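Local coordinates for putative type I restriction enzyme R protein (Bacteroides fragilis NCTC 9343, PDB 3EVY) that probably serves as the R subunit of a type I restriction enzyme, needed for ATP-driven DNA cleavage, this fragment belonging to the C-terminal region of that subunit, at residues 41-44 against 45-49; 62-66 against 67-71. All coordinates share one frame; numbering follows the deposited sequence.

Contact 1: residues 41-44 against 45-49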
ATOM      1  N   GLU A  41      13.981 -12.796  -0.111  1.00 56.49           N
ATOM      2  CA  GLU A  41      14.754 -13.787  -0.886  1.00 57.82           C
ATOM      3  C   GLU A  41      13.884 -14.854  -1.562  1.00 57.46           C
ATOM      4  O   GLU A  41      13.994 -15.073  -2.765  1.00 57.91           O
ATOM      5  CB  GLU A  41      15.868 -14.402  -0.040  1.00 59.02           C
ATOM      6  CG  GLU A  41      17.001 -13.370   0.319  1.00 63.78           C
ATOM      7  CD  GLU A  41      18.242 -14.026   0.948  1.00 71.45           C
ATOM      8  OE1 GLU A  41      18.459 -15.266   0.769  1.00 73.36           O
ATOM      9  OE2 GLU A  41      19.003 -13.294   1.628  1.00 73.99           O
ATOM     10  N   SER A  42      12.984 -15.493  -0.823  1.00 57.00           N
ATOM     11  CA  SER A  42      12.151 -16.461  -1.491  1.00 56.54           C
ATOM     12  C   SER A  42      11.214 -15.818  -2.527  1.00 56.54           C
ATOM     13  O   SER A  42      10.729 -14.671  -2.349  1.00 55.55           O
ATOM     14  CB  SER A  42      11.388 -17.306  -0.486  1.00 57.08           C
ATOM     15  OG  SER A  42      10.427 -16.556   0.197  1.00 57.57           O
ATOM     16  N   GLU A  43      10.926 -16.575  -3.587  1.00 55.67           N
ATOM     17  CA  GLU A  43       9.956 -16.128  -4.547  1.00 56.43           C
ATOM     18  C   GLU A  43       8.536 -16.040  -3.945  1.00 54.67           C
ATOM     19  O   GLU A  43       7.744 -15.195  -4.369  1.00 52.81           O
ATOM     20  CB  GLU A  43      10.007 -16.949  -5.856  1.00 58.09           C
ATOM     21  CG  GLU A  43      10.197 -16.040  -7.133  1.00 62.95           C
ATOM     22  CD  GLU A  43      11.526 -15.213  -7.130  1.00 67.54           C
ATOM     23  OE1 GLU A  43      12.465 -15.467  -6.315  1.00 68.07           O
ATOM     24  OE2 GLU A  43      11.630 -14.284  -7.966  1.00 70.55           O
ATOM     25  N   LEU A  44       8.221 -16.881  -2.946  1.00 53.32           N
ATOM     26  CA  LEU A  44       6.878 -16.788  -2.345  1.00 52.56           C
ATOM     27  C   LEU A  44       6.743 -15.422  -1.635  1.00 50.51           C
ATOM     28  O   LEU A  44       5.697 -14.805  -1.709  1.00 48.58           O
ATOM     29  CB  LEU A  44       6.527 -17.966  -1.401  1.00 53.02           C
ATOM     30  CG  LEU A  44       6.312 -19.352  -2.109  1.00 56.80           C
ATOM     31  CD1 LEU A  44       5.847 -20.438  -1.151  1.00 58.44           C
ATOM     32  CD2 LEU A  44       5.410 -19.289  -3.400  1.00 57.80           C
ATOM     33  N   ASP A  45       7.799 -14.984  -0.951  1.00 48.42           N
ATOM     34  CA  ASP A  45       7.762 -13.695  -0.289  1.00 48.48           C
ATOM     35  C   ASP A  45       7.662 -12.553  -1.271  1.00 47.50           C
ATOM     36  O   ASP A  45       6.892 -11.629  -1.025  1.00 46.99           O
ATOM     37  CB  ASP A  45       8.963 -13.481   0.582  1.00 47.60           C
ATOM     38  CG  ASP A  45       8.887 -14.274   1.843  1.00 49.08           C
ATOM     39  OD1 ASP A  45       7.775 -14.669   2.239  1.00 52.06           O
ATOM     40  OD2 ASP A  45       9.921 -14.478   2.458  1.00 54.89           O
ATOM     41  N   LYS A  46       8.437 -12.604  -2.352  1.00 46.95           N
ATOM     42  CA  LYS A  46       8.319 -11.586  -3.406  1.00 48.02           C
ATOM     43  C   LYS A  46       6.929 -11.566  -3.991  1.00 47.79           C
ATOM     44  O   LYS A  46       6.381 -10.507  -4.177  1.00 46.29           O
ATOM     45  CB  LYS A  46       9.348 -11.734  -4.509  1.00 47.80           C
ATOM     46  CG  LYS A  46      10.719 -11.716  -3.981  1.00 50.32           C
ATOM     47  CD  LYS A  46      11.626 -12.371  -4.971  1.00 57.86           C
ATOM     48  CE  LYS A  46      12.343 -11.327  -5.764  1.00 60.07           C
ATOM     49  NZ  LYS A  46      13.821 -11.419  -5.567  1.00 65.37           N
ATOM     50  N   ARG A  47       6.330 -12.734  -4.225  1.00 48.58           N
ATOM     51  CA  ARG A  47       4.947 -12.736  -4.705  1.00 49.51           C
ATOM     52  C   ARG A  47       3.957 -12.134  -3.700  1.00 48.20           C
ATOM     53  O   ARG A  47       3.022 -11.431  -4.105  1.00 45.25           O
ATOM     54  CB  ARG A  47       4.475 -14.107  -5.135  1.00 50.34           C
ATOM     55  CG  ARG A  47       5.418 -14.778  -6.125  1.00 56.88           C
ATOM     56  CD  ARG A  47       5.672 -13.899  -7.344  1.00 64.90           C
ATOM     57  NE  ARG A  47       6.832 -12.998  -7.180  1.00 71.05           N
ATOM     58  CZ  ARG A  47       7.324 -12.214  -8.152  1.00 70.99           C
ATOM     59  NH1 ARG A  47       6.754 -12.195  -9.359  1.00 72.50           N
ATOM     60  NH2 ARG A  47       8.375 -11.446  -7.922  1.00 70.49           N
ATOM     61  N   ARG A  48       4.167 -12.432  -2.420  1.00 47.32           N
ATOM     62  CA  ARG A  48       3.296 -11.931  -1.359  1.00 48.51           C
ATOM     63  C   ARG A  48       3.315 -10.386  -1.379  1.00 48.51           C
ATOM     64  O   ARG A  48       2.267  -9.737  -1.259  1.00 47.39           O
ATOM     65  CB  ARG A  48       3.765 -12.475  -0.010  1.00 49.15           C
ATOM     66  CG  ARG A  48       3.180 -11.836   1.260  1.00 53.61           C
ATOM     67  CD  ARG A  48       3.281 -12.911   2.350  1.00 63.30           C
ATOM     68  NE  ARG A  48       3.486 -14.239   1.705  1.00 65.55           N
ATOM     69  CZ  ARG A  48       3.685 -15.381   2.364  1.00 67.76           C
ATOM     70  NH1 ARG A  48       3.707 -15.343   3.705  1.00 69.27           N
ATOM     71  NH2 ARG A  48       3.856 -16.550   1.702  1.00 64.92           N
ATOM     72  N   PHE A  49       4.513  -9.822  -1.534  1.00 46.87           N
ATOM     73  CA  PHE A  49       4.662  -8.406  -1.508  1.00 48.14           C
ATOM     74  C   PHE A  49       3.961  -7.782  -2.713  1.00 48.04           C
ATOM     75  O   PHE A  49       3.124  -6.884  -2.540  1.00 48.07           O
ATOM     76  CB  PHE A  49       6.126  -7.991  -1.545  1.00 46.92           C
ATOM     77  CG  PHE A  49       6.302  -6.588  -1.996  1.00 48.42           C
ATOM     78  CD1 PHE A  49       6.014  -5.528  -1.118  1.00 45.63           C
ATOM     79  CD2 PHE A  49       6.708  -6.297  -3.290  1.00 44.62           C
ATOM     80  CE1 PHE A  49       6.136  -4.222  -1.537  1.00 44.61           C
ATOM     81  CE2 PHE A  49       6.855  -5.027  -3.676  1.00 48.25           C
ATOM     82  CZ  PHE A  49       6.567  -3.966  -2.813  1.00 43.74           C
TER
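With chi1 at 68°, the hydroxyl of Ser-42 is held between its own backbone N and carbonyl carbon, which points OG at the amide of Asp-45; the side chain of Asp-45, its CG beside the backbone N (chi1 -75°), brings its carboxylate to the same OG. Asp-45 N donates to Ser-42 OG over a rather long 3.3 Å, and Asp-45 OD2 comes to 3.1 Å from Ser-42 OG. At the next residue the regular i to i+4 backbone bonds begin, with Lys-46 N to Ser-42 O at 3.1 Å and almost straight (168°), followed by Arg-47 N to Glu-43 O and Arg-48 N to Leu-44 O.

Beside this, Glu-43 and Lys-46 cross obliquely. The bent chain of Glu-43 turns its carboxylate back over the lysine chain, and Glu-43 OE1 lies 3.5 Å from Lys-46 CD. The charges stay farther apart, with Glu-43 OE2 4.3 Å from Lys-46 NZ, too far for a salt bridge, although some electrostatic attraction is likely. Arg-47 folds its chain close to the backbone, and its NE is buried with no polar partner in the model. Lys-46 also packs on Met-91 of helix 78-91, and Arg-47 NH2 makes a weak hydrogen bond to Met-91 O. Ser-42, whose OG accepts from the amide three residues on, is a classic serine N-cap at the start of helix 43-63.

Contact 2: residues 62-66 against 67-71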
ATOM      1  N   GLU A  62      -8.393   4.311  -5.748  1.00 36.21           N
ATOM      2  CA  GLU A  62      -9.817   4.338  -5.595  1.00 37.43           C
ATOM      3  C   GLU A  62     -10.256   5.451  -4.645  1.00 37.79           C
ATOM      4  O   GLU A  62     -11.125   6.242  -4.988  1.00 37.44           O
ATOM      5  CB  GLU A  62     -10.272   2.935  -5.051  1.00 38.46           C
ATOM      6  CG  GLU A  62     -11.728   2.846  -4.674  1.00 41.98           C
ATOM      7  CD  GLU A  62     -12.310   1.408  -4.714  1.00 47.68           C
ATOM      8  OE1 GLU A  62     -13.527   1.321  -4.896  1.00 49.48           O
ATOM      9  OE2 GLU A  62     -11.599   0.383  -4.532  1.00 49.58           O
ATOM     10  N   VAL A  63      -9.638   5.557  -3.474  1.00 37.84           N
ATOM     11  CA  VAL A  63      -9.901   6.747  -2.609  1.00 37.12           C
ATOM     12  C   VAL A  63      -9.489   8.067  -3.220  1.00 37.85           C
ATOM     13  O   VAL A  63     -10.099   9.061  -2.933  1.00 39.25           O
ATOM     14  CB  VAL A  63      -9.354   6.604  -1.133  1.00 38.09           C
ATOM     15  CG1 VAL A  63      -9.924   5.315  -0.498  1.00 38.31           C
ATOM     16  CG2 VAL A  63      -7.854   6.593  -1.137  1.00 34.74           C
ATOM     17  N   LYS A  64      -8.471   8.102  -4.088  1.00 37.80           N
ATOM     18  CA  LYS A  64      -8.152   9.375  -4.749  1.00 37.98           C
ATOM     19  C   LYS A  64      -9.231   9.740  -5.755  1.00 37.80           C
ATOM     20  O   LYS A  64      -9.252  10.869  -6.280  1.00 37.48           O
ATOM     21  CB  LYS A  64      -6.766   9.329  -5.435  1.00 36.80           C
ATOM     22  CG  LYS A  64      -5.609   9.110  -4.463  1.00 38.31           C
ATOM     23  CD  LYS A  64      -4.292   9.067  -5.143  1.00 42.93           C
ATOM     24  CE  LYS A  64      -3.208   9.054  -4.108  1.00 46.42           C
ATOM     25  NZ  LYS A  64      -1.898   9.010  -4.770  1.00 41.25           N
ATOM     26  N   GLY A  65     -10.106   8.804  -6.046  1.00 35.48           N
ATOM     27  CA  GLY A  65     -11.185   9.102  -6.953  1.00 37.23           C
ATOM     28  C   GLY A  65     -12.412   9.768  -6.311  1.00 37.48           C
ATOM     29  O   GLY A  65     -13.506   9.822  -6.938  1.00 36.94           O
ATOM     30  N   TYR A  66     -12.239  10.257  -5.066  1.00 37.54           N
ATOM     31  CA  TYR A  66     -13.283  11.003  -4.349  1.00 37.33           C
ATOM     32  C   TYR A  66     -12.904  12.477  -4.153  1.00 36.82           C
ATOM     33  O   TYR A  66     -11.743  12.816  -3.842  1.00 36.10           O
ATOM     34  CB  TYR A  66     -13.638  10.374  -2.955  1.00 38.19           C
ATOM     35  CG  TYR A  66     -14.396   9.064  -3.101  1.00 36.29           C
ATOM     36  CD1 TYR A  66     -13.721   7.905  -3.341  1.00 36.45           C
ATOM     37  CD2 TYR A  66     -15.813   9.040  -3.101  1.00 36.50           C
ATOM     38  CE1 TYR A  66     -14.401   6.700  -3.503  1.00 38.83           C
ATOM     39  CE2 TYR A  66     -16.503   7.857  -3.279  1.00 38.00           C
ATOM     40  CZ  TYR A  66     -15.806   6.697  -3.456  1.00 40.72           C
ATOM     41  OH  TYR A  66     -16.480   5.511  -3.627  1.00 37.50           O
ATOM     42  N   ASN A  67     -13.913  13.342  -4.268  1.00 35.59           N
ATOM     43  CA  ASN A  67     -13.727  14.798  -4.078  1.00 37.92           C
ATOM     44  C   ASN A  67     -13.130  15.117  -2.697  1.00 38.71           C
ATOM     45  O   ASN A  67     -12.377  16.108  -2.546  1.00 38.01           O
ATOM     46  CB  ASN A  67     -15.081  15.480  -4.114  1.00 37.54           C
ATOM     47  CG  ASN A  67     -15.599  15.695  -5.539  1.00 42.91           C
ATOM     48  OD1 ASN A  67     -14.818  15.970  -6.466  1.00 38.19           O
ATOM     49  ND2 ASN A  67     -16.931  15.636  -5.692  1.00 43.07           N
ATOM     50  N   GLU A  68     -13.468  14.297  -1.711  1.00 37.39           N
ATOM     51  CA  GLU A  68     -13.037  14.581  -0.355  1.00 40.46           C
ATOM     52  C   GLU A  68     -11.677  13.988  -0.019  1.00 40.32           C
ATOM     53  O   GLU A  68     -11.284  14.022   1.143  1.00 40.39           O
ATOM     54  CB  GLU A  68     -14.089  14.183   0.680  1.00 41.69           C
ATOM     55  CG  GLU A  68     -14.501  12.707   0.728  1.00 44.60           C
ATOM     56  CD  GLU A  68     -15.755  12.392  -0.126  1.00 53.35           C
ATOM     57  OE1 GLU A  68     -15.760  12.689  -1.373  1.00 48.79           O
ATOM     58  OE2 GLU A  68     -16.725  11.793   0.441  1.00 54.66           O
ATOM     59  N   PHE A  69     -10.958  13.466  -1.027  1.00 39.39           N
ATOM     60  CA  PHE A  69      -9.641  12.809  -0.786  1.00 39.12           C
ATOM     61  C   PHE A  69      -8.639  13.693  -0.025  1.00 39.32           C
ATOM     62  O   PHE A  69      -8.376  14.845  -0.384  1.00 37.83           O
ATOM     63  CB  PHE A  69      -8.988  12.212  -2.068  1.00 38.38           C
ATOM     64  CG  PHE A  69      -7.541  11.747  -1.860  1.00 35.46           C
ATOM     65  CD1 PHE A  69      -7.246  10.592  -1.175  1.00 38.58           C
ATOM     66  CD2 PHE A  69      -6.458  12.580  -2.268  1.00 36.43           C
ATOM     67  CE1 PHE A  69      -5.875  10.182  -0.934  1.00 36.19           C
ATOM     68  CE2 PHE A  69      -5.120  12.209  -2.044  1.00 39.59           C
ATOM     69  CZ  PHE A  69      -4.812  10.975  -1.406  1.00 35.20           C
ATOM     70  N   ASP A  70      -8.050  13.135   1.017  1.00 39.07           N
ATOM     71  CA  ASP A  70      -7.008  13.846   1.745  1.00 40.14           C
ATOM     72  C   ASP A  70      -5.950  12.800   2.109  1.00 39.70           C
ATOM     73  O   ASP A  70      -6.237  11.840   2.843  1.00 40.05           O
ATOM     74  CB  ASP A  70      -7.628  14.471   2.996  1.00 39.90           C
ATOM     75  CG  ASP A  70      -6.641  15.241   3.827  1.00 43.33           C
ATOM     76  OD1 ASP A  70      -5.465  15.357   3.431  1.00 45.78           O
ATOM     77  OD2 ASP A  70      -7.072  15.766   4.888  1.00 49.79           O
ATOM     78  N   ALA A  71      -4.740  12.981   1.581  1.00 38.98           N
ATOM     79  CA  ALA A  71      -3.665  12.073   1.840  1.00 38.80           C
ATOM     80  C   ALA A  71      -3.474  11.826   3.308  1.00 39.58           C
ATOM     81  O   ALA A  71      -3.054  10.731   3.698  1.00 40.54           O
ATOM     82  CB  ALA A  71      -2.348  12.533   1.151  1.00 38.17           C
TER
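Phe-69 N donates to Tyr-66 O at 3.0 Å. The hydrogen lies fairly well in line (156°), but the donor stands above the plane of the Tyr-66 carbonyl instead of on a lone pair. This bond closes a type I beta turn from Tyr-66 to Phe-69. An earlier type I turn, Val-63 to Tyr-66, is closed by Tyr-66 N on Val-63 O, and the two consecutive turns share Tyr-66 as they lead the chain away from helix 43-63 into the loop before helix 78-91.

The reversal folds Phe-69 back against the residues it has just left. With CG anti to the backbone N (chi1 170°), the ring turns one face to the Lys-64 side chain, whose extended chain runs alongside it in the same direction. Lys-64 CG sits over the ring face, 3.7 Å from the centroid of Phe-69 and 13° off the normal, a CH-pi contact; farther along the lysine, Lys-64 CE lies 3.7 Å from Phe-69 CZ. The ammonium continues past the ring to a salt bridge with Glu-78. Val-63 meets the same ring obliquely, its CG2 4.0 Å from Phe-69 CD1, and both residues also touch Leu-74 in the following loop.

Next to Tyr-66, the bent chain of Glu-68 runs in the same direction, its carboxylate plane nearly perpendicular to the ring. Glu-68 OE1 lies at the ring edge and comes within 3.5 Å of Tyr-66 CB, while OE2 forms a salt bridge with Lys-11, and Tyr-66 packs on Leu-16 of helix 12-30.

In the fold
Contacts 1 and 2 lie at the two ends of helix 43-63, in series along the chain: contact 1 starts the helix and contact 2 takes the chain out of it. Their centres are about 30 Å apart, on opposite sides of the chain's centre, and their nearest atoms about 16 Å apart, so they do not touch. Both are surface contacts in an all-helical fragment assigned to the C-terminal region of the R subunit. At the 41-49 end the helix meets helix 78-91, through Lys-46 and Phe-49; at the 62-71 end it meets helix 12-30, through Val-63 and Tyr-66. Helix 43-63 thus packs on helix 12-30 near one end and on helix 78-91 near the other.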